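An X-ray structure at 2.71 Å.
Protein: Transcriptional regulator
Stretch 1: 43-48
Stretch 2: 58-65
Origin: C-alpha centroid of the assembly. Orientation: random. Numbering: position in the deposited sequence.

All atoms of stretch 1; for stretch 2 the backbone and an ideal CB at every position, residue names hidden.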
ATOM      1  N   ASP A  43       9.193  -2.130   5.823  1.00 46.03           N
ATOM      2  CA  ASP A  43       8.326  -3.214   5.375  1.00 43.39           C
ATOM      3  C   ASP A  43       7.502  -2.759   4.165  1.00 43.32           C
ATOM      4  O   ASP A  43       7.920  -1.879   3.417  1.00 40.88           O
ATOM      5  CB  ASP A  43       7.402  -3.646   6.522  1.00 41.30           C
ATOM      6  CG  ASP A  43       8.144  -3.811   7.852  1.00 40.56           C
ATOM      7  OD1 ASP A  43       8.583  -2.793   8.418  1.00 24.39           O
ATOM      8  OD2 ASP A  43       8.288  -4.957   8.327  1.00 25.33           O
ATOM      9  N   THR A  44       6.331  -3.358   3.978  1.00 43.08           N
ATOM     10  CA  THR A  44       5.474  -3.015   2.851  1.00 37.72           C
ATOM     11  C   THR A  44       4.326  -2.121   3.292  1.00 31.78           C
ATOM     12  O   THR A  44       3.532  -2.484   4.164  1.00 36.87           O
ATOM     13  CB  THR A  44       4.906  -4.278   2.192  1.00 39.62           C
ATOM     14  OG1 THR A  44       3.907  -4.857   3.040  1.00 52.72           O
ATOM     15  CG2 THR A  44       6.017  -5.293   1.977  1.00 26.57           C
ATOM     16  N   THR A  45       4.247  -0.953   2.666  1.00 24.81           N
ATOM     17  CA  THR A  45       3.240   0.048   2.968  1.00 16.73           C
ATOM     18  C   THR A  45       2.515   0.424   1.697  1.00 14.14           C
ATOM     19  O   THR A  45       3.133   0.852   0.725  1.00  8.59           O
ATOM     20  CB  THR A  45       3.909   1.296   3.544  1.00 20.49           C
ATOM     21  OG1 THR A  45       4.618   0.934   4.733  1.00 32.36           O
ATOM     22  CG2 THR A  45       2.880   2.375   3.860  1.00 13.78           C
ATOM     23  N   MET A  46       1.198   0.285   1.714  1.00  9.97           N
ATOM     24  CA  MET A  46       0.396   0.594   0.539  1.00 11.19           C
ATOM     25  C   MET A  46      -0.824   1.448   0.900  1.00 10.35           C
ATOM     26  O   MET A  46      -1.222   1.517   2.065  1.00 14.27           O
ATOM     27  CB  MET A  46      -0.057  -0.722  -0.105  1.00  8.02           C
ATOM     28  CG  MET A  46      -0.727  -0.606  -1.465  1.00  5.93           C
ATOM     29  SD  MET A  46      -1.375  -2.220  -2.051  1.00 18.20           S
ATOM     30  CE  MET A  46       0.142  -3.239  -2.151  1.00  5.74           C
ATOM     31  N   VAL A  47      -1.399   2.109  -0.105  1.00  2.43           N
ATOM     32  CA  VAL A  47      -2.589   2.923   0.086  1.00  5.05           C
ATOM     33  C   VAL A  47      -3.588   2.611  -1.012  1.00  8.84           C
ATOM     34  O   VAL A  47      -3.224   2.500  -2.185  1.00  3.39           O
ATOM     35  CB  VAL A  47      -2.291   4.427   0.046  1.00 11.02           C
ATOM     36  CG1 VAL A  47      -3.589   5.204   0.216  1.00  2.05           C
ATOM     37  CG2 VAL A  47      -1.309   4.801   1.150  1.00  7.92           C
ATOM     38  N   VAL A  48      -4.848   2.455  -0.624  1.00  6.35           N
ATOM     39  CA  VAL A  48      -5.909   2.146  -1.579  1.00  1.64           C
ATOM     40  C   VAL A  48      -7.054   3.136  -1.420  1.00  9.53           C
ATOM     41  O   VAL A  48      -7.424   3.485  -0.298  1.00 10.42           O
ATOM     42  CB  VAL A  48      -6.462   0.706  -1.364  1.00  3.03           C
ATOM     43  CG1 VAL A  48      -7.645   0.447  -2.288  1.00  1.00           C
ATOM     44  CG2 VAL A  48      -5.372  -0.307  -1.622  1.00  7.18           C
ATOM     45  N   UNK A  58      -7.769   2.651  -6.414  1.00 18.12           N
ATOM     46  CA  UNK A  58      -6.406   2.968  -6.789  1.00 13.76           C
ATOM     47  C   UNK A  58      -5.439   2.572  -5.681  1.00 23.08           C
ATOM     48  O   UNK A  58      -5.511   3.086  -4.557  1.00 34.38           O
ATOM     49  CB  UNK A  58      -6.272   4.458  -7.109  1.00 13.76           C
ATOM     50  N   UNK A  59      -4.549   1.640  -6.014  1.00 20.64           N
ATOM     51  CA  UNK A  59      -3.532   1.142  -5.097  1.00 15.72           C
ATOM     52  C   UNK A  59      -2.327   2.050  -5.247  1.00 15.90           C
ATOM     53  O   UNK A  59      -2.093   2.624  -6.310  1.00 13.78           O
ATOM     54  CB  UNK A  59      -3.175  -0.320  -5.374  1.00 15.72           C
ATOM     55  N   UNK A  60      -1.557   2.169  -4.181  1.00 21.04           N
ATOM     56  CA  UNK A  60      -0.404   3.040  -4.199  1.00 21.64           C
ATOM     57  C   UNK A  60       0.684   2.455  -3.320  1.00 16.94           C
ATOM     58  O   UNK A  60       0.555   2.402  -2.104  1.00 15.99           O
ATOM     59  CB  UNK A  60      -0.777   4.451  -3.740  1.00 21.64           C
ATOM     60  N   UNK A  61       1.745   1.985  -3.953  1.00 16.44           N
ATOM     61  CA  UNK A  61       2.873   1.429  -3.238  1.00  6.62           C
ATOM     62  C   UNK A  61       3.741   2.587  -2.774  1.00  9.44           C
ATOM     63  O   UNK A  61       3.979   3.532  -3.540  1.00  9.81           O
ATOM     64  CB  UNK A  61       3.662   0.449  -4.109  1.00  6.62           C
ATOM     65  N   UNK A  62       4.210   2.529  -1.533  1.00  6.91           N
ATOM     66  CA  UNK A  62       5.103   3.568  -1.022  1.00 10.24           C
ATOM     67  C   UNK A  62       6.473   2.938  -0.766  1.00  7.57           C
ATOM     68  O   UNK A  62       6.605   2.034   0.060  1.00  9.93           O
ATOM     69  CB  UNK A  62       4.543   4.206   0.251  1.00 10.24           C
ATOM     70  N   UNK A  63       7.485   3.405  -1.486  1.00 10.06           N
ATOM     71  CA  UNK A  63       8.844   2.894  -1.317  1.00 14.02           C
ATOM     72  C   UNK A  63       9.334   3.276   0.081  1.00 17.46           C
ATOM     73  O   UNK A  63       9.070   4.378   0.549  1.00 21.42           O
ATOM     74  CB  UNK A  63       9.780   3.441  -2.396  1.00 14.02           C
ATOM     75  N   UNK A  64      10.039   2.360   0.738  1.00 16.60           N
ATOM     76  CA  UNK A  64      10.549   2.593   2.081  1.00 26.24           C
ATOM     77  C   UNK A  64      11.660   3.637   2.129  1.00 18.56           C
ATOM     78  O   UNK A  64      11.919   4.241   3.173  1.00 22.63           O
ATOM     79  CB  UNK A  64      11.060   1.277   2.671  1.00 26.24           C
ATOM     80  N   UNK A  65      12.324   3.854   1.005  1.00 18.69           N
ATOM     81  CA  UNK A  65      13.409   4.823   0.984  1.00 20.14           C
ATOM     82  C   UNK A  65      12.943   6.246   0.688  1.00 15.12           C
ATOM     83  O   UNK A  65      13.753   7.160   0.563  1.00 12.12           O
ATOM     84  CB  UNK A  65      14.451   4.402  -0.054  1.00 20.14           C
TER

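The strand of stretch 1, residues 44-48, runs antiparallel to positions 58-62, with 158° between the N-to-C directions and a closest axial approach of 4.4 Å. Along each extended strand the side chains alternate between two faces, one carrying Met46 and Val48, the other Thr45 and Val47.

Position 58 has extended backbone angles (-118/118), and its ideal CB finds no atom of stretch 1 within 5.5 Å. Stretch 1 thus sets little limit on the side chain; beta-branched residues suit the backbone. It is Thr58, whose part in the pairing is through its backbone: Val48 CA lies 3.1 Å from Thr58 O, a CA-H...O contact.

Position 59 pairs with Val48 (CA-CA 4.4 Å) at a non-hydrogen-bonded site. Its ideal CB is 4.2 Å from Met46 SD and 4.3 Å from Val48 CG2, an apolar setting that would suit leucine, isoleucine or methionine. The deposited residue is Met59. Its CG lies 4.0 Å from Val48 CG2, and its CE reaches 3.8 Å from Met46 SD, so one flexible chain touches both neighbours.

Position 60 faces Val47 (CA-CA 4.8 Å) on the other face. Its carbonyl accepts a hydrogen bond from Val47 N, and its ideal CB is 3.5 Å from Val47 O. Valine, isoleucine or threonine would fit the extended backbone (-147/110). Ile60 is found: its CG2 packs 3.5 Å from Val47 CB, while the end of the chain leads away, with chi1 between wells at -118°.

Position 61 returns to the Met46 face, but its ideal CB is 5.2 Å from Met46 CG, leaving room for small or larger residues. Ser61 has little side-chain contact here; its OG is hydrogen-bonded elsewhere in the structure.

The backbone N-H of position 62 donates a hydrogen bond to Thr45 O, N to O 3.0 Å. Its ideal CB, 3.7 Å from that same Thr45 O, points to the face where Thr45 CG2 and Val47 CG2 offer methyl groups, so a branched aliphatic chain is a natural choice. Leu62 CD1 meets both, 3.7 Å from Thr45 CG2 and 3.9 Å from Val47 CG2.

Position 63 points away, so stretch 1 would tolerate almost any residue. Asp63 OD1 accepts a 2.5 Å hydrogen bond from the backbone N of position 65.

Position 64 points sideways, its ideal CB 4.5 Å from Asp43 O. A long polar or basic chain could approach that carbonyl. Arg64 does: its NH2 comes within 3.6 Å of Asp43 O, and Asp43 N lies over one face of the guanidinium.

Position 65 is out of reach, and stretch 1 would accept almost any side chain; it is Asp65.

Stretch 2 (58-65) TMISLDRD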
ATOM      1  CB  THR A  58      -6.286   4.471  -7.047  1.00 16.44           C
ATOM      2  OG1 THR A  58      -7.435   4.918  -7.776  1.00 17.98           O
ATOM      3  CG2 THR A  58      -5.042   4.788  -7.836  1.00 15.81           C
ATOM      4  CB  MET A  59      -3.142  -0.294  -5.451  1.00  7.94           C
ATOM      5  CG  MET A  59      -4.274  -1.304  -5.322  1.00 17.37           C
ATOM      6  SD  MET A  59      -3.747  -2.973  -5.835  1.00 12.34           S
ATOM      7  CE  MET A  59      -3.935  -3.874  -4.307  1.00 23.53           C
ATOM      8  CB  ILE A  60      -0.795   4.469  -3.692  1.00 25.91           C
ATOM      9  CG1 ILE A  60      -0.567   5.507  -4.781  1.00 24.24           C
ATOM     10  CG2 ILE A  60       0.031   4.857  -2.491  1.00 36.24           C
ATOM     11  CD1 ILE A  60       0.886   5.711  -5.147  1.00 14.55           C
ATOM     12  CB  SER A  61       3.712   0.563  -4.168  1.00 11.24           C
ATOM     13  OG  SER A  61       3.022  -0.603  -4.576  1.00 16.82           O
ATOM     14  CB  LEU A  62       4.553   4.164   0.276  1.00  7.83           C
ATOM     15  CG  LEU A  62       3.249   4.944   0.091  1.00 17.46           C
ATOM     16  CD1 LEU A  62       2.580   5.192   1.422  1.00  9.03           C
ATOM     17  CD2 LEU A  62       3.557   6.249  -0.619  1.00 10.71           C
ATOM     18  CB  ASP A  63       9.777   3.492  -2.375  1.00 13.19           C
ATOM     19  CG  ASP A  63      11.168   2.879  -2.346  1.00 24.90           C
ATOM     20  OD1 ASP A  63      11.876   2.995  -1.317  1.00 24.62           O
ATOM     21  OD2 ASP A  63      11.562   2.279  -3.366  1.00 33.77           O
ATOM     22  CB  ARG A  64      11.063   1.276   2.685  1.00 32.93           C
ATOM     23  CG  ARG A  64      12.299   0.680   1.990  1.00 38.54           C
ATOM     24  CD  ARG A  64      12.737  -0.659   2.613  1.00 41.03           C
ATOM     25  NE  ARG A  64      11.713  -1.687   2.416  1.00 56.14           N
ATOM     26  CZ  ARG A  64      11.818  -2.966   2.785  1.00 54.02           C
ATOM     27  NH1 ARG A  64      12.911  -3.421   3.391  1.00 56.66           N
ATOM     28  NH2 ARG A  64      10.813  -3.797   2.535  1.00 45.46           N
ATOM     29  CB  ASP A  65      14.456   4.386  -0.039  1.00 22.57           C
ATOM     30  CG  ASP A  65      15.037   3.019   0.278  1.00 27.56           C
ATOM     31  OD1 ASP A  65      15.257   2.225  -0.667  1.00 31.69           O
ATOM     32  OD2 ASP A  65      15.286   2.741   1.478  1.00 20.29           O
TER
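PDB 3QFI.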